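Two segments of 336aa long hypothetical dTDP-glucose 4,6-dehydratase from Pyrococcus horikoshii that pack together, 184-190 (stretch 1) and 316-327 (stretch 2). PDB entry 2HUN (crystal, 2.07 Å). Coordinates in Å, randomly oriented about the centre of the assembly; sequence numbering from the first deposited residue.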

# COMPACT_ATOMS: atom_id res chain seq x y z
N PRO A 184 -21.20 5.92 21.04
CA PRO A 184 -22.07 7.00 20.55
C PRO A 184 -21.83 7.39 19.10
O PRO A 184 -20.70 7.34 18.60
CB PRO A 184 -21.75 8.16 21.50
CG PRO A 184 -21.37 7.44 22.78
CD PRO A 184 -20.51 6.32 22.28
N TYR A 185 -22.91 7.76 18.42
CA TYR A 185 -22.84 8.21 17.03
C TYR A 185 -22.52 7.18 15.94
O TYR A 185 -22.19 7.55 14.82
CB TYR A 185 -21.84 9.37 16.92
CG TYR A 185 -22.20 10.54 17.81
CD1 TYR A 185 -23.25 11.40 17.48
CD2 TYR A 185 -21.50 10.78 19.00
CE1 TYR A 185 -23.59 12.48 18.31
CE2 TYR A 185 -21.83 11.85 19.83
CZ TYR A 185 -22.88 12.70 19.48
OH TYR A 185 -23.19 13.76 20.29
N GLN A 186 -22.61 5.89 16.26
CA GLN A 186 -22.38 4.87 15.24
C GLN A 186 -23.72 4.64 14.53
O GLN A 186 -24.76 4.53 15.19
CB GLN A 186 -21.91 3.56 15.88
CG GLN A 186 -21.64 2.45 14.87
CD GLN A 186 -20.92 1.25 15.49
OE1 GLN A 186 -21.34 0.73 16.52
NE2 GLN A 186 -19.82 0.83 14.86
N PHE A 187 -23.72 4.56 13.20
CA PHE A 187 -24.97 4.35 12.46
C PHE A 187 -25.69 3.07 12.90
O PHE A 187 -25.07 2.04 13.13
CB PHE A 187 -24.70 4.36 10.96
CG PHE A 187 -24.78 5.73 10.35
CD1 PHE A 187 -24.20 6.82 10.99
CD2 PHE A 187 -25.44 5.94 9.14
CE1 PHE A 187 -24.27 8.11 10.43
CE2 PHE A 187 -25.52 7.21 8.57
CZ PHE A 187 -24.93 8.30 9.22
N PRO A 188 -27.03 3.14 13.01
CA PRO A 188 -27.98 2.09 13.42
C PRO A 188 -27.89 0.68 12.85
O PRO A 188 -28.28 -0.27 13.53
CB PRO A 188 -29.34 2.73 13.15
CG PRO A 188 -29.05 3.63 12.00
CD PRO A 188 -27.77 4.28 12.43
N GLU A 189 -27.39 0.51 11.63
CA GLU A 189 -27.31 -0.84 11.10
C GLU A 189 -26.08 -1.63 11.54
O GLU A 189 -25.97 -2.81 11.24
CB GLU A 189 -27.40 -0.84 9.57
CG GLU A 189 -26.22 -0.19 8.86
CD GLU A 189 -26.31 1.31 8.84
OE1 GLU A 189 -27.44 1.85 8.85
OE2 GLU A 189 -25.25 1.96 8.79
N LYS A 190 -25.15 -0.98 12.25
CA LYS A 190 -23.97 -1.69 12.73
C LYS A 190 -24.45 -2.60 13.87
O LYS A 190 -25.36 -2.24 14.60
CB LYS A 190 -22.91 -0.71 13.25
CG LYS A 190 -22.23 0.14 12.17
CD LYS A 190 -21.41 -0.71 11.22
CE LYS A 190 -20.67 0.15 10.20
NZ LYS A 190 -19.82 -0.67 9.29
N TRP A 316 -33.44 10.75 19.24
CA TRP A 316 -33.52 11.84 18.27
C TRP A 316 -32.46 11.68 17.18
O TRP A 316 -32.70 12.03 16.01
CB TRP A 316 -33.32 13.19 18.96
CG TRP A 316 -31.91 13.44 19.41
CD1 TRP A 316 -31.35 13.07 20.61
CD2 TRP A 316 -30.88 14.09 18.67
NE1 TRP A 316 -30.03 13.46 20.65
CE2 TRP A 316 -29.71 14.09 19.47
CE3 TRP A 316 -30.82 14.68 17.40
CZ2 TRP A 316 -28.51 14.66 19.04
CZ3 TRP A 316 -29.62 15.24 16.97
CH2 TRP A 316 -28.48 15.22 17.79
N TRP A 317 -31.30 11.14 17.56
CA TRP A 317 -30.19 10.97 16.63
C TRP A 317 -30.32 9.77 15.67
O TRP A 317 -30.22 9.95 14.45
CB TRP A 317 -28.87 10.86 17.40
CG TRP A 317 -27.65 10.82 16.51
CD1 TRP A 317 -26.97 11.89 16.00
CD2 TRP A 317 -27.03 9.65 15.98
NE1 TRP A 317 -25.96 11.45 15.17
CE2 TRP A 317 -25.97 10.08 15.14
CE3 TRP A 317 -27.26 8.27 16.12
CZ2 TRP A 317 -25.15 9.18 14.44
CZ3 TRP A 317 -26.44 7.38 15.43
CH2 TRP A 317 -25.40 7.84 14.60
N TRP A 318 -30.55 8.57 16.20
CA TRP A 318 -30.63 7.37 15.35
C TRP A 318 -31.94 7.14 14.62
O TRP A 318 -31.98 6.51 13.56
CB TRP A 318 -30.31 6.11 16.17
CG TRP A 318 -31.14 5.89 17.42
CD1 TRP A 318 -30.79 6.21 18.70
CD2 TRP A 318 -32.40 5.19 17.51
NE1 TRP A 318 -31.73 5.75 19.59
CE2 TRP A 318 -32.72 5.12 18.89
CE3 TRP A 318 -33.26 4.62 16.57
CZ2 TRP A 318 -33.90 4.50 19.33
CZ3 TRP A 318 -34.42 4.00 17.02
CH2 TRP A 318 -34.72 3.94 18.39
N LYS A 319 -33.03 7.62 15.21
CA LYS A 319 -34.36 7.47 14.66
C LYS A 319 -34.46 7.88 13.18
O LYS A 319 -34.97 7.13 12.36
CB LYS A 319 -35.32 8.29 15.52
CG LYS A 319 -36.76 8.10 15.17
CD LYS A 319 -37.08 6.62 15.10
CE LYS A 319 -38.55 6.45 14.85
NZ LYS A 319 -38.81 5.21 14.04
N PRO A 320 -33.98 9.08 12.81
CA PRO A 320 -34.04 9.52 11.41
C PRO A 320 -33.22 8.61 10.50
O PRO A 320 -33.45 8.55 9.29
CB PRO A 320 -33.45 10.93 11.46
CG PRO A 320 -33.71 11.36 12.86
CD PRO A 320 -33.44 10.14 13.67
N LEU A 321 -32.26 7.91 11.08
CA LEU A 321 -31.38 7.04 10.31
C LEU A 321 -31.86 5.61 10.07
O LEU A 321 -31.43 4.97 9.11
CB LEU A 321 -29.99 7.00 10.96
CG LEU A 321 -29.31 8.36 11.15
CD1 LEU A 321 -27.96 8.17 11.84
CD2 LEU A 321 -29.15 9.06 9.80
N VAL A 322 -32.75 5.11 10.92
CA VAL A 322 -33.25 3.75 10.74
C VAL A 322 -34.26 3.68 9.59
O VAL A 322 -35.01 4.63 9.36
CB VAL A 322 -33.88 3.20 12.03
CG1 VAL A 322 -32.81 3.04 13.10
CG2 VAL A 322 -34.98 4.14 12.52
N ASP A 323 -34.27 2.56 8.88
CA ASP A 323 -35.16 2.41 7.71
C ASP A 323 -36.32 1.42 7.94
O ASP A 323 -37.38 1.78 8.45
CB ASP A 323 -34.34 2.02 6.46
CG ASP A 323 -33.31 0.94 6.78
OD1 ASP A 323 -33.51 0.24 7.76
OD2 ASP A 323 -32.37 0.76 6.00
N GLU A 324 -36.12 0.17 7.50
CA GLU A 324 -37.21 -0.81 7.62
C GLU A 324 -36.64 -2.22 7.70
O GLU A 324 -37.18 -3.12 8.32
CB GLU A 324 -38.08 -0.69 6.37
CG GLU A 324 -39.32 -1.58 6.45
CD GLU A 324 -40.53 -0.73 6.76
OE1 GLU A 324 -41.01 -0.05 5.87
OE2 GLU A 324 -40.97 -0.74 7.91
N ARG A 325 -35.52 -2.39 6.98
CA ARG A 325 -34.70 -3.58 7.16
C ARG A 325 -34.33 -3.75 8.64
O ARG A 325 -34.19 -4.85 9.16
CB ARG A 325 -33.43 -3.31 6.35
CG ARG A 325 -32.62 -4.56 6.00
CD ARG A 325 -31.81 -4.35 4.72
NE ARG A 325 -32.44 -3.31 3.90
CZ ARG A 325 -31.82 -2.91 2.76
NH1 ARG A 325 -30.67 -3.46 2.40
NH2 ARG A 325 -32.38 -1.98 2.00
N ILE A 326 -34.11 -2.58 9.28
CA ILE A 326 -33.59 -2.54 10.64
C ILE A 326 -34.69 -2.77 11.68
O ILE A 326 -34.48 -3.35 12.73
CB ILE A 326 -32.91 -1.19 10.84
CG1 ILE A 326 -31.63 -1.12 10.00
CG2 ILE A 326 -32.53 -0.98 12.31
CD1 ILE A 326 -31.06 0.30 9.90
N LEU A 327 -35.90 -2.23 11.39
CA LEU A 327 -37.01 -2.41 12.33
C LEU A 327 -37.93 -3.57 11.94
O LEU A 327 -38.94 -3.85 12.58
CB LEU A 327 -37.81 -1.11 12.38
CG LEU A 327 -37.02 0.07 12.96
CD1 LEU A 327 -37.92 1.12 13.60
CD2 LEU A 327 -36.02 -0.36 14.03

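No hydrogen bond links the two stretches; the contact rests on aromatic and aliphatic packing, and a single indole, that of Trp317, is met by three consecutive residues of stretch 1. The CA-to-CB bond of Trp317, in the helical part of stretch 2, points toward stretch 1, with chi1 in the t well, and the residue gives up more area to the partner (102 Å²) than any other residue of either stretch.

Tyr185 meets this indole with both backbone and ring. Its CA lies over the face of the Trp317 six-membered ring, 3.8 Å from the centroid and 24° off the normal, a CH-pi contact. Its phenol ring turns an edge toward the face of the five-membered ring, with the planes at 90° and the centroids 5.2 Å apart; Tyr185 CD1 comes to 3.6 Å from Trp317 NE1 and 3.8 Å from Trp317 CE2. The Tyr185 backbone has a positive phi (71°), uncommon for a residue with a side chain, and in this conformation CA and ring reach the same indole together. The far end of the indole lies against the backbone, with Tyr185 O 3.2 Å from Trp317 CH2 and Gln186 O 3.3 Å from Trp317 CZ3. The latter oxygen sits at the ring edge, near its plane, where the slightly positive aromatic C-H groups suit a carbonyl. The CA-to-CB bond of Gln186 points away, and its NE2, like Trp317 NE1, is hydrogen-bonded elsewhere in the structure.

Phe187 bridges the indole and the aliphatic part of the contact. Its CA-to-CB bond runs sideways, but the end of the ring comes nearer to stretch 2, bringing Phe187 CD1 to 3.9 Å from Trp317 CH2 in an oblique arrangement. Over one face of the phenyl ring lies Leu321 CD1, 3.9 Å from the centroid and only 8° off the normal, so the methyl group is almost centred on the ring. Leucine suits this position because its flexible apolar chain places CD1 over the Phe187 ring while its CB packs at 3.6 Å against CG of Pro188.

The CA-to-CB bond of Pro188 points toward stretch 2, and this is the most extensively covered residue of stretch 1 (90 Å²). Its compact apolar ring fits among aliphatic groups: Pro188 CB lies 3.5 Å from Val322 CG1 and 4.4 Å from Ile326 CD1. Proline is also well suited to the second position of the type I turn from Phe187 to Lys190, which is closed by Lys190 N donating to Phe187 O (3.1 Å). The following residue, Glu189, contributes its aliphatic CB, 3.8 Å from Ile326 CD1, and Glu189 OE1 also comes within 4.1 Å of Ile326 CD1.

Within stretch 2, Leu321 N donates to Trp318 O (2.9 Å), and Ile326 N donates to Asp323 OD1 (3.3 Å); the CA-to-CB bond of the buried Ile326 points toward stretch 1. Altogether 460 Å² is buried, summed over both sides.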